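Local coordinates for protein transaminase (PDB 5G0A) that probably transfers amino groups between amines and carbonyl compounds with S selectivity, using pyridoxal-5'-phosphate as its cofactor, at residues D104-P112 and W281-D292; Q356-K367 and L447-D455. One frame throughout, in Å; residues are numbered along the deposited sequence.

Overall arrangement
Both interactions join segments far apart in sequence, 169 residues for interaction 1 and 80 for interaction 2, and interaction 1 closes along the chain before interaction 2 opens. Their centres lie 24 Å apart, about 7 Å separates their nearest atoms, and they do not touch. Interaction 1 ties the end of helix 92-105 to the loop between strands 265-269 and 293-296 of the seven-stranded sheet; strand 265-269 ends at D269, a residue of the pyridoxal-5'-phosphate pocket, and K298 of that pocket follows strand 293-296. Interaction 2 packs helix 353-374 against the start of helix 451-468. None of the four segments contributes a residue to the cofactor pocket.

Interaction 1: D104-P112 and W281-D292; sequences DILGDEDWP and WFGYQHYGVQPD
I105 presses its CG2 methyl onto one face of the W281 indole, a CH-pi contact 3.8 Å from CG2 to the centroid of the five-membered ring and 25° off the normal. With CG1 beside the backbone N (chi1 -65°), CD1 reaches W281 CZ3 in the six-membered ring. L106 continues the apolar layer, its CD2 lying 3.8 Å from F282 CD2. P291 covers one face of W111, P291 CG approaching W111 CZ2 to 3.7 Å, while Y284 OH and Q290 OE1 sit at the indole edge. Outward, the extended side chain of E109 brings its carboxylate to two side-chain donors across the contact. Y284 OH donates to E109 OE1 on the syn side at 2.5 Å, and Q285 NE2 reaches E109 OE2 from above the carboxylate plane at 3.0 Å, nearly straight at 170°. W111 NE1 adds a weak bond to E109 OE1. The Q290 amide stacks almost parallel to that carboxylate, its OE1 accepting from W111 N at 3.3 Å. One water links I105 O and D108 OD1 to Q285 NE2; another joins E109 OE2 to V289 O. With a donor on each oxygen, the E109 carboxylate is probably held against rotation and its charge eased by neutral donors.

Interaction 2: Q356-K367 and L447-D455; sequences QAKDSGEYIRSK and LNVSRGDID. Unlike the reference sequence in segment 356-367: D359 (reference Asn). Unlike the reference sequence in segment 447-455: G452 (reference Glu).
D455 OD1 is gripped by two donors from helix 353-374. Y363 OH donates to D455 OD1 at 2.6 Å along the syn lone pair, whereas K367 NZ comes from above the carboxylate plane, 3.1 Å from D455 OD1, in a salt bridge. Bends at chi2 and chi3 carry NZ there, while K367 CG lies over one face of the Y363 ring. R451 takes the opposite face: its CD makes a CH-pi contact over the ring centre, 3.5 Å from R451 CD to the centroid, and the guanidinium lies in an offset stack on the tyrosine, planes 20° apart. With CG anti to the backbone N (chi1 -173°), the Y363 ring swings out between R451 and K367. Replacing Y363 with an alanine would probably open a gap between R451 and K367 and leave D455 OD1 with the lysine as its remaining donor here. I454 fits as a knob among S360, Y363, I364 and K367, its CG2 lying 3.7 Å from Y363 CE2. At the other end A357 CB meets L447 CD2, and a water accepts from S360 OG while donating to L447 O and V449 O. S450 OG, accepting from D453 N at 3.0 Å, N-caps the second helix. Such packing pairs two helices of this class-III aminotransferase, the axes of 356-367 and 451-455 inclined by 31° and 11.0 Å apart, with I454 the knob between them.

Interaction 1: D104-P112 and W281-D292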
loop_
_atom_site.group_PDB
_atom_site.type_symbol
_atom_site.label_atom_id
_atom_site.label_comp_id
_atom_site.label_asym_id
_atom_site.label_seq_id
_atom_site.Cartn_x
_atom_site.Cartn_y
_atom_site.Cartn_z
ATOM N N ASP B 104 0.597 -37.538 18.385
ATOM C CA ASP B 104 -0.028 -38.773 17.853
ATOM C C ASP B 104 -0.072 -38.882 16.325
ATOM O O ASP B 104 -0.106 -39.973 15.756
ATOM C CB ASP B 104 -1.428 -38.983 18.458
ATOM C CG ASP B 104 -1.416 -38.953 19.976
ATOM O OD1 ASP B 104 -0.356 -39.260 20.590
ATOM O OD2 ASP B 104 -2.466 -38.624 20.562
ATOM N N ILE B 105 -0.075 -37.736 15.651
ATOM C CA ILE B 105 -0.033 -37.695 14.208
ATOM C C ILE B 105 1.386 -37.396 13.682
ATOM O O ILE B 105 1.897 -38.108 12.798
ATOM C CB ILE B 105 -1.066 -36.657 13.693
ATOM C CG1 ILE B 105 -2.487 -37.156 14.055
ATOM C CG2 ILE B 105 -0.878 -36.409 12.199
ATOM C CD1 ILE B 105 -3.650 -36.295 13.577
ATOM N N LEU B 106 2.018 -36.363 14.228
ATOM C CA LEU B 106 3.343 -35.917 13.738
ATOM C C LEU B 106 4.498 -36.274 14.686
ATOM O O LEU B 106 5.582 -35.653 14.659
ATOM C CB LEU B 106 3.313 -34.397 13.478
ATOM C CG LEU B 106 2.435 -33.956 12.304
ATOM C CD1 LEU B 106 2.398 -32.418 12.302
ATOM C CD2 LEU B 106 2.940 -34.493 10.951
ATOM N N GLY B 107 4.287 -37.287 15.524
ATOM C CA GLY B 107 5.331 -37.688 16.484
ATOM C C GLY B 107 6.619 -38.176 15.843
ATOM O O GLY B 107 7.657 -38.219 16.503
ATOM N N ASP B 108 6.545 -38.547 14.563
ATOM C CA ASP B 108 7.721 -38.975 13.789
ATOM C C ASP B 108 8.530 -37.829 13.182
ATOM O O ASP B 108 9.534 -38.056 12.486
ATOM C CB ASP B 108 7.350 -40.000 12.710
ATOM C CG ASP B 108 6.390 -39.438 11.636
ATOM O OD1 ASP B 108 5.636 -38.472 11.918
ATOM O OD2 ASP B 108 6.372 -40.005 10.525
ATOM N N GLU B 109 8.116 -36.598 13.465
ATOM C CA GLU B 109 8.834 -35.430 12.919
ATOM C C GLU B 109 9.185 -34.497 14.055
ATOM O O GLU B 109 8.409 -34.359 15.010
ATOM C CB GLU B 109 7.975 -34.723 11.853
ATOM C CG GLU B 109 7.619 -35.617 10.679
ATOM C CD GLU B 109 6.820 -34.918 9.585
ATOM O OE1 GLU B 109 6.538 -33.696 9.715
ATOM O OE2 GLU B 109 6.473 -35.595 8.590
ATOM N N ASP B 110 10.350 -33.845 13.968
ATOM C CA ASP B 110 10.808 -32.990 15.058
ATOM C C ASP B 110 10.480 -31.496 14.918
ATOM O O ASP B 110 10.647 -30.748 15.874
ATOM C CB ASP B 110 12.317 -33.180 15.303
ATOM C CG ASP B 110 12.634 -34.505 15.975
ATOM O OD1 ASP B 110 11.695 -35.193 16.418
ATOM O OD2 ASP B 110 13.827 -34.851 16.076
ATOM N N TRP B 111 10.012 -31.088 13.750
ATOM C CA TRP B 111 9.712 -29.652 13.524
ATOM C C TRP B 111 8.541 -29.119 14.367
ATOM O O TRP B 111 8.594 -27.975 14.801
ATOM C CB TRP B 111 9.505 -29.336 12.040
ATOM C CG TRP B 111 8.121 -29.646 11.459
ATOM C CD1 TRP B 111 7.714 -30.824 10.882
ATOM C CD2 TRP B 111 6.991 -28.753 11.372
ATOM N NE1 TRP B 111 6.409 -30.728 10.468
ATOM C CE2 TRP B 111 5.930 -29.477 10.755
ATOM C CE3 TRP B 111 6.760 -27.442 11.788
ATOM C CZ2 TRP B 111 4.664 -28.912 10.522
ATOM C CZ3 TRP B 111 5.506 -26.865 11.539
ATOM C CH2 TRP B 111 4.476 -27.600 10.915
ATOM N N PRO B 112 7.513 -29.954 14.655
ATOM C CA PRO B 112 6.338 -29.293 15.267
ATOM C C PRO B 112 6.537 -28.740 16.663
ATOM O O PRO B 112 7.100 -29.428 17.540
ATOM C CB PRO B 112 5.270 -30.405 15.276
ATOM C CG PRO B 112 5.702 -31.353 14.213
ATOM C CD PRO B 112 7.200 -31.333 14.238
ATOM N N TRP B 281 -0.783 -38.361 6.127
ATOM C CA TRP B 281 -1.405 -37.394 7.057
ATOM C C TRP B 281 -1.445 -35.999 6.419
ATOM O O TRP B 281 -2.489 -35.336 6.426
ATOM C CB TRP B 281 -0.721 -37.369 8.402
ATOM C CG TRP B 281 -1.240 -38.484 9.284
ATOM C CD1 TRP B 281 -0.573 -39.631 9.622
ATOM C CD2 TRP B 281 -2.531 -38.564 9.909
ATOM N NE1 TRP B 281 -1.378 -40.434 10.424
ATOM C CE2 TRP B 281 -2.570 -39.791 10.636
ATOM C CE3 TRP B 281 -3.651 -37.720 9.944
ATOM C CZ2 TRP B 281 -3.687 -40.192 11.368
ATOM C CZ3 TRP B 281 -4.771 -38.121 10.689
ATOM C CH2 TRP B 281 -4.778 -39.343 11.388
ATOM N N PHE B 282 -0.321 -35.585 5.830
ATOM C CA PHE B 282 -0.252 -34.261 5.180
ATOM C C PHE B 282 0.404 -34.322 3.813
ATOM O O PHE B 282 1.267 -35.170 3.570
ATOM C CB PHE B 282 0.507 -33.278 6.063
ATOM C CG PHE B 282 -0.196 -32.972 7.342
ATOM C CD1 PHE B 282 -1.261 -32.081 7.349
ATOM C CD2 PHE B 282 0.176 -33.584 8.530
ATOM C CE1 PHE B 282 -1.933 -31.785 8.547
ATOM C CE2 PHE B 282 -0.476 -33.296 9.722
ATOM C CZ PHE B 282 -1.545 -32.415 9.728
ATOM N N GLY B 283 -0.022 -33.425 2.926
ATOM C CA GLY B 283 0.482 -33.375 1.552
ATOM C C GLY B 283 1.991 -33.260 1.464
ATOM O O GLY B 283 2.600 -33.905 0.597
ATOM N N TYR B 284 2.600 -32.464 2.339
ATOM C CA TYR B 284 4.065 -32.259 2.271
ATOM C C TYR B 284 4.834 -33.554 2.516
ATOM O O TYR B 284 5.997 -33.666 2.131
ATOM C CB TYR B 284 4.575 -31.150 3.229
ATOM C CG TYR B 284 4.556 -31.510 4.707
ATOM C CD1 TYR B 284 5.627 -32.204 5.292
ATOM C CD2 TYR B 284 3.479 -31.140 5.521
ATOM C CE1 TYR B 284 5.623 -32.523 6.633
ATOM C CE2 TYR B 284 3.459 -31.459 6.880
ATOM C CZ TYR B 284 4.529 -32.172 7.416
ATOM O OH TYR B 284 4.536 -32.488 8.747
ATOM N N GLN B 285 4.195 -34.506 3.191
ATOM C CA GLN B 285 4.876 -35.764 3.569
ATOM C C GLN B 285 5.227 -36.668 2.395
ATOM O O GLN B 285 6.029 -37.606 2.543
ATOM C CB GLN B 285 4.069 -36.532 4.617
ATOM C CG GLN B 285 4.002 -35.766 5.928
ATOM C CD GLN B 285 3.160 -36.452 6.981
ATOM O OE1 GLN B 285 2.051 -36.933 6.712
ATOM N NE2 GLN B 285 3.684 -36.500 8.186
ATOM N N HIS B 286 4.632 -36.406 1.240
ATOM C CA HIS B 286 5.068 -37.090 0.018
ATOM C C HIS B 286 6.475 -36.718 -0.427
ATOM O O HIS B 286 7.058 -37.435 -1.249
ATOM C CB HIS B 286 4.096 -36.841 -1.125
ATOM C CG HIS B 286 2.762 -37.473 -0.912
ATOM N ND1 HIS B 286 2.500 -38.789 -1.242
ATOM C CD2 HIS B 286 1.625 -36.987 -0.362
ATOM C CE1 HIS B 286 1.246 -39.074 -0.933
ATOM N NE2 HIS B 286 0.695 -38.000 -0.385
ATOM N N TYR B 287 7.022 -35.621 0.120
ATOM C CA TYR B 287 8.247 -35.009 -0.437
ATOM C C TYR B 287 9.512 -35.078 0.424
ATOM O O TYR B 287 10.544 -34.498 0.064
ATOM C CB TYR B 287 7.943 -33.555 -0.895
ATOM C CG TYR B 287 6.820 -33.545 -1.892
ATOM C CD1 TYR B 287 7.057 -33.890 -3.224
ATOM C CD2 TYR B 287 5.492 -33.296 -1.492
ATOM C CE1 TYR B 287 6.028 -33.942 -4.140
ATOM C CE2 TYR B 287 4.460 -33.350 -2.404
ATOM C CZ TYR B 287 4.740 -33.674 -3.721
ATOM O OH TYR B 287 3.736 -33.735 -4.632
ATOM N N GLY B 288 9.445 -35.766 1.555
ATOM C CA GLY B 288 10.648 -36.003 2.376
ATOM C C GLY B 288 11.210 -34.775 3.079
ATOM O O GLY B 288 12.400 -34.728 3.414
ATOM N N VAL B 289 10.347 -33.775 3.310
ATOM C CA VAL B 289 10.766 -32.514 3.901
ATOM C C VAL B 289 9.841 -32.089 5.032
ATOM O O VAL B 289 8.818 -32.724 5.298
ATOM C CB VAL B 289 10.878 -31.369 2.855
ATOM C CG1 VAL B 289 12.073 -31.588 1.940
ATOM C CG2 VAL B 289 9.585 -31.215 2.044
ATOM N N GLN B 290 10.233 -31.033 5.729
ATOM C CA GLN B 290 9.454 -30.529 6.847
ATOM C C GLN B 290 9.395 -29.009 6.688
ATOM O O GLN B 290 10.425 -28.365 6.428
ATOM C CB GLN B 290 10.078 -30.942 8.185
ATOM C CG GLN B 290 9.903 -32.448 8.463
ATOM C CD GLN B 290 10.524 -32.945 9.764
ATOM O OE1 GLN B 290 10.625 -32.224 10.750
ATOM N NE2 GLN B 290 10.926 -34.222 9.768
ATOM N N PRO B 291 8.194 -28.435 6.815
ATOM C CA PRO B 291 8.031 -26.985 6.711
ATOM C C PRO B 291 8.315 -26.274 8.034
ATOM O O PRO B 291 8.610 -26.924 9.052
ATOM C CB PRO B 291 6.536 -26.844 6.349
ATOM C CG PRO B 291 5.902 -27.992 7.115
ATOM C CD PRO B 291 6.898 -29.128 7.030
ATOM N N ASP B 292 8.218 -24.935 8.023
ATOM C CA ASP B 292 8.347 -24.143 9.241
ATOM C C ASP B 292 6.987 -23.890 9.889
ATOM O O ASP B 292 6.878 -23.731 11.105
ATOM C CB ASP B 292 9.004 -22.792 8.908
ATOM C CG ASP B 292 10.431 -22.961 8.401
ATOM O OD1 ASP B 292 11.312 -23.268 9.236
ATOM O OD2 ASP B 292 10.660 -22.806 7.195
HETATM O O HOH W 1 3.381 -38.215 10.554
HETATM O O HOH W 2 7.995 -35.221 6.298
HETATM O O HOH W 3 12.385 -35.032 12.211
#

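Interaction 2: Q356-K367 and L447-D455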
loop_
_atom_site.group_PDB
_atom_site.type_symbol
_atom_site.label_atom_id
_atom_site.label_comp_id
_atom_site.label_asym_id
_atom_site.label_seq_id
_atom_site.Cartn_x
_atom_site.Cartn_y
_atom_site.Cartn_z
ATOM N N GLN B 356 -6.671 -46.246 4.402
ATOM C CA GLN B 356 -7.809 -46.442 3.503
ATOM C C GLN B 356 -7.758 -45.530 2.266
ATOM O O GLN B 356 -8.093 -45.941 1.159
ATOM C CB GLN B 356 -9.145 -46.218 4.229
ATOM C CG GLN B 356 -9.580 -47.319 5.180
ATOM C CD GLN B 356 -10.964 -47.051 5.779
ATOM O OE1 GLN B 356 -11.115 -46.942 6.997
ATOM N NE2 GLN B 356 -11.967 -46.923 4.927
ATOM N N ALA B 357 -7.358 -44.273 2.472
ATOM C CA ALA B 357 -7.302 -43.295 1.392
ATOM C C ALA B 357 -6.204 -43.646 0.385
ATOM O O ALA B 357 -6.419 -43.538 -0.803
ATOM C CB ALA B 357 -7.056 -41.899 1.955
ATOM N N LYS B 358 -5.028 -44.015 0.884
ATOM C CA LYS B 358 -3.931 -44.462 0.011
ATOM C C LYS B 358 -4.415 -45.607 -0.887
ATOM O O LYS B 358 -4.265 -45.552 -2.110
ATOM C CB LYS B 358 -2.717 -44.902 0.831
ATOM C CG LYS B 358 -1.561 -45.430 -0.035
ATOM C CD LYS B 358 -0.361 -45.879 0.778
ATOM C CE LYS B 358 0.808 -46.243 -0.138
ATOM N NZ LYS B 358 2.076 -46.466 0.624
ATOM N N ASP B 359 -5.012 -46.628 -0.265
ATOM C CA ASP B 359 -5.540 -47.814 -0.980
ATOM C C ASP B 359 -6.558 -47.457 -2.044
ATOM O O ASP B 359 -6.463 -47.914 -3.180
ATOM C CB ASP B 359 -6.193 -48.790 0.011
ATOM C CG ASP B 359 -5.296 -49.931 0.399
ATOM O OD1 ASP B 359 -5.214 -50.917 -0.379
ATOM O OD2 ASP B 359 -4.704 -49.871 1.496
ATOM N N SER B 360 -7.552 -46.647 -1.673
ATOM C CA SER B 360 -8.583 -46.224 -2.618
ATOM C C SER B 360 -8.058 -45.335 -3.753
ATOM O O SER B 360 -8.585 -45.349 -4.852
ATOM C CB SER B 360 -9.754 -45.571 -1.876
ATOM O OG SER B 360 -10.377 -46.523 -1.018
ATOM N N GLY B 361 -7.012 -44.562 -3.476
ATOM C CA GLY B 361 -6.342 -43.776 -4.513
ATOM C C GLY B 361 -5.725 -44.688 -5.569
ATOM O O GLY B 361 -5.867 -44.427 -6.759
ATOM N N GLU B 362 -5.040 -45.739 -5.118
ATOM C CA GLU B 362 -4.460 -46.746 -6.027
ATOM C C GLU B 362 -5.572 -47.371 -6.863
ATOM O O GLU B 362 -5.419 -47.572 -8.071
ATOM C CB GLU B 362 -3.679 -47.801 -5.240
ATOM C CG GLU B 362 -2.374 -47.271 -4.660
ATOM C CD GLU B 362 -1.768 -48.154 -3.589
ATOM O OE1 GLU B 362 -2.144 -49.343 -3.482
ATOM O OE2 GLU B 362 -0.903 -47.649 -2.846
ATOM N N TYR B 363 -6.714 -47.636 -6.230
ATOM C CA TYR B 363 -7.878 -48.132 -6.964
ATOM C C TYR B 363 -8.379 -47.127 -8.005
ATOM O O TYR B 363 -8.584 -47.475 -9.174
ATOM C CB TYR B 363 -9.005 -48.536 -6.011
ATOM C CG TYR B 363 -10.163 -49.201 -6.723
ATOM C CD1 TYR B 363 -10.045 -50.505 -7.219
ATOM C CD2 TYR B 363 -11.371 -48.524 -6.921
ATOM C CE1 TYR B 363 -11.098 -51.118 -7.882
ATOM C CE2 TYR B 363 -12.433 -49.129 -7.581
ATOM C CZ TYR B 363 -12.288 -50.432 -8.058
ATOM O OH TYR B 363 -13.339 -51.048 -8.707
ATOM N N ILE B 364 -8.559 -45.871 -7.584
ATOM C CA ILE B 364 -8.972 -44.804 -8.489
ATOM C C ILE B 364 -7.966 -44.641 -9.639
ATOM O O ILE B 364 -8.359 -44.386 -10.770
ATOM C CB ILE B 364 -9.157 -43.451 -7.733
ATOM C CG1 ILE B 364 -10.464 -43.458 -6.926
ATOM C CG2 ILE B 364 -9.137 -42.268 -8.693
ATOM C CD1 ILE B 364 -10.483 -42.476 -5.759
ATOM N N ARG B 365 -6.680 -44.753 -9.328
ATOM C CA ARG B 365 -5.617 -44.719 -10.340
ATOM C C ARG B 365 -5.883 -45.771 -11.434
ATOM O O ARG B 365 -5.875 -45.449 -12.618
ATOM C CB ARG B 365 -4.242 -44.906 -9.666
ATOM C CG ARG B 365 -3.106 -45.377 -10.567
ATOM C CD ARG B 365 -2.483 -44.243 -11.347
ATOM N NE ARG B 365 -1.831 -43.262 -10.484
ATOM C CZ ARG B 365 -1.140 -42.219 -10.927
ATOM N NH1 ARG B 365 -0.996 -42.022 -12.231
ATOM N NH2 ARG B 365 -0.590 -41.376 -10.063
ATOM N N SER B 366 -6.155 -47.009 -11.027
ATOM C CA SER B 366 -6.483 -48.085 -11.988
ATOM C C SER B 366 -7.750 -47.796 -12.806
ATOM O O SER B 366 -7.831 -48.139 -13.990
ATOM C CB SER B 366 -6.594 -49.439 -11.277
ATOM O OG SER B 366 -7.816 -49.562 -10.559
ATOM N N LYS B 367 -8.743 -47.169 -12.174
ATOM C CA LYS B 367 -9.980 -46.820 -12.868
ATOM C C LYS B 367 -9.756 -45.698 -13.874
ATOM O O LYS B 367 -10.308 -45.731 -14.980
ATOM C CB LYS B 367 -11.091 -46.440 -11.873
ATOM C CG LYS B 367 -11.450 -47.519 -10.851
ATOM C CD LYS B 367 -12.242 -48.675 -11.443
ATOM C CE LYS B 367 -13.577 -48.207 -12.007
ATOM N NZ LYS B 367 -14.491 -49.363 -12.224
ATOM N N LEU B 447 -12.504 -40.235 2.752
ATOM C CA LEU B 447 -11.367 -41.149 2.778
ATOM C C LEU B 447 -11.822 -42.609 2.830
ATOM O O LEU B 447 -11.119 -43.499 2.325
ATOM C CB LEU B 447 -10.453 -40.855 3.957
ATOM C CG LEU B 447 -9.981 -39.385 4.086
ATOM C CD1 LEU B 447 -8.946 -39.249 5.181
ATOM C CD2 LEU B 447 -9.459 -38.883 2.748
ATOM N N ASN B 448 -12.990 -42.824 3.435
ATOM C CA ASN B 448 -13.590 -44.163 3.536
ATOM C C ASN B 448 -14.625 -44.503 2.444
ATOM O O ASN B 448 -15.478 -45.396 2.638
ATOM C CB ASN B 448 -14.190 -44.354 4.939
ATOM C CG ASN B 448 -15.380 -43.442 5.192
ATOM O OD1 ASN B 448 -15.561 -42.452 4.510
ATOM N ND2 ASN B 448 -16.205 -43.793 6.177
ATOM N N VAL B 449 -14.563 -43.795 1.314
ATOM C CA VAL B 449 -15.470 -44.018 0.182
ATOM C C VAL B 449 -15.391 -45.492 -0.226
ATOM O O VAL B 449 -14.337 -46.108 -0.126
ATOM C CB VAL B 449 -15.186 -43.069 -1.020
ATOM C CG1 VAL B 449 -13.822 -43.343 -1.671
ATOM C CG2 VAL B 449 -16.302 -43.131 -2.063
ATOM N N SER B 450 -16.525 -46.060 -0.607
ATOM C CA SER B 450 -16.553 -47.488 -0.961
ATOM C C SER B 450 -16.111 -47.714 -2.395
ATOM O O SER B 450 -16.210 -46.826 -3.247
ATOM C CB SER B 450 -17.963 -48.062 -0.739
ATOM O OG SER B 450 -18.871 -47.562 -1.709
ATOM N N ARG B 451 -15.641 -48.931 -2.671
ATOM C CA ARG B 451 -15.340 -49.338 -4.041
ATOM C C ARG B 451 -16.567 -49.182 -4.927
ATOM O O ARG B 451 -16.456 -48.713 -6.051
ATOM C CB ARG B 451 -14.828 -50.793 -4.083
ATOM C CG ARG B 451 -13.523 -51.027 -3.325
ATOM C CD ARG B 451 -12.295 -50.762 -4.193
ATOM N NE ARG B 451 -11.035 -50.740 -3.436
ATOM C CZ ARG B 451 -10.006 -51.565 -3.632
ATOM N NH1 ARG B 451 -10.053 -52.510 -4.567
ATOM N NH2 ARG B 451 -8.911 -51.439 -2.893
ATOM N N GLY B 452 -17.735 -49.572 -4.411
ATOM C CA GLY B 452 -18.994 -49.457 -5.165
ATOM C C GLY B 452 -19.309 -48.029 -5.555
ATOM O O GLY B 452 -19.782 -47.772 -6.657
ATOM N N ASP B 453 -19.063 -47.087 -4.645
ATOM C CA ASP B 453 -19.278 -45.686 -4.966
ATOM C C ASP B 453 -18.213 -45.129 -5.929
ATOM O O ASP B 453 -18.552 -44.375 -6.824
ATOM C CB ASP B 453 -19.446 -44.832 -3.691
ATOM C CG ASP B 453 -20.820 -45.025 -3.037
ATOM O OD1 ASP B 453 -21.807 -45.334 -3.747
ATOM O OD2 ASP B 453 -20.927 -44.840 -1.818
ATOM N N ILE B 454 -16.949 -45.513 -5.761
ATOM C CA ILE B 454 -15.939 -45.177 -6.781
ATOM C C ILE B 454 -16.369 -45.701 -8.160
ATOM O O ILE B 454 -16.345 -44.969 -9.148
ATOM C CB ILE B 454 -14.526 -45.693 -6.410
ATOM C CG1 ILE B 454 -13.976 -44.933 -5.200
ATOM C CG2 ILE B 454 -13.574 -45.584 -7.610
ATOM C CD1 ILE B 454 -12.782 -45.613 -4.550
ATOM N N ASP B 455 -16.796 -46.961 -8.224
ATOM C CA ASP B 455 -17.291 -47.531 -9.498
ATOM C C ASP B 455 -18.453 -46.737 -10.088
ATOM O O ASP B 455 -18.476 -46.470 -11.285
ATOM C CB ASP B 455 -17.708 -49.003 -9.329
ATOM C CG ASP B 455 -16.523 -49.931 -9.098
ATOM O OD1 ASP B 455 -15.360 -49.497 -9.233
ATOM O OD2 ASP B 455 -16.762 -51.102 -8.756
HETATM O O HOH W 4 -11.783 -45.658 0.978
#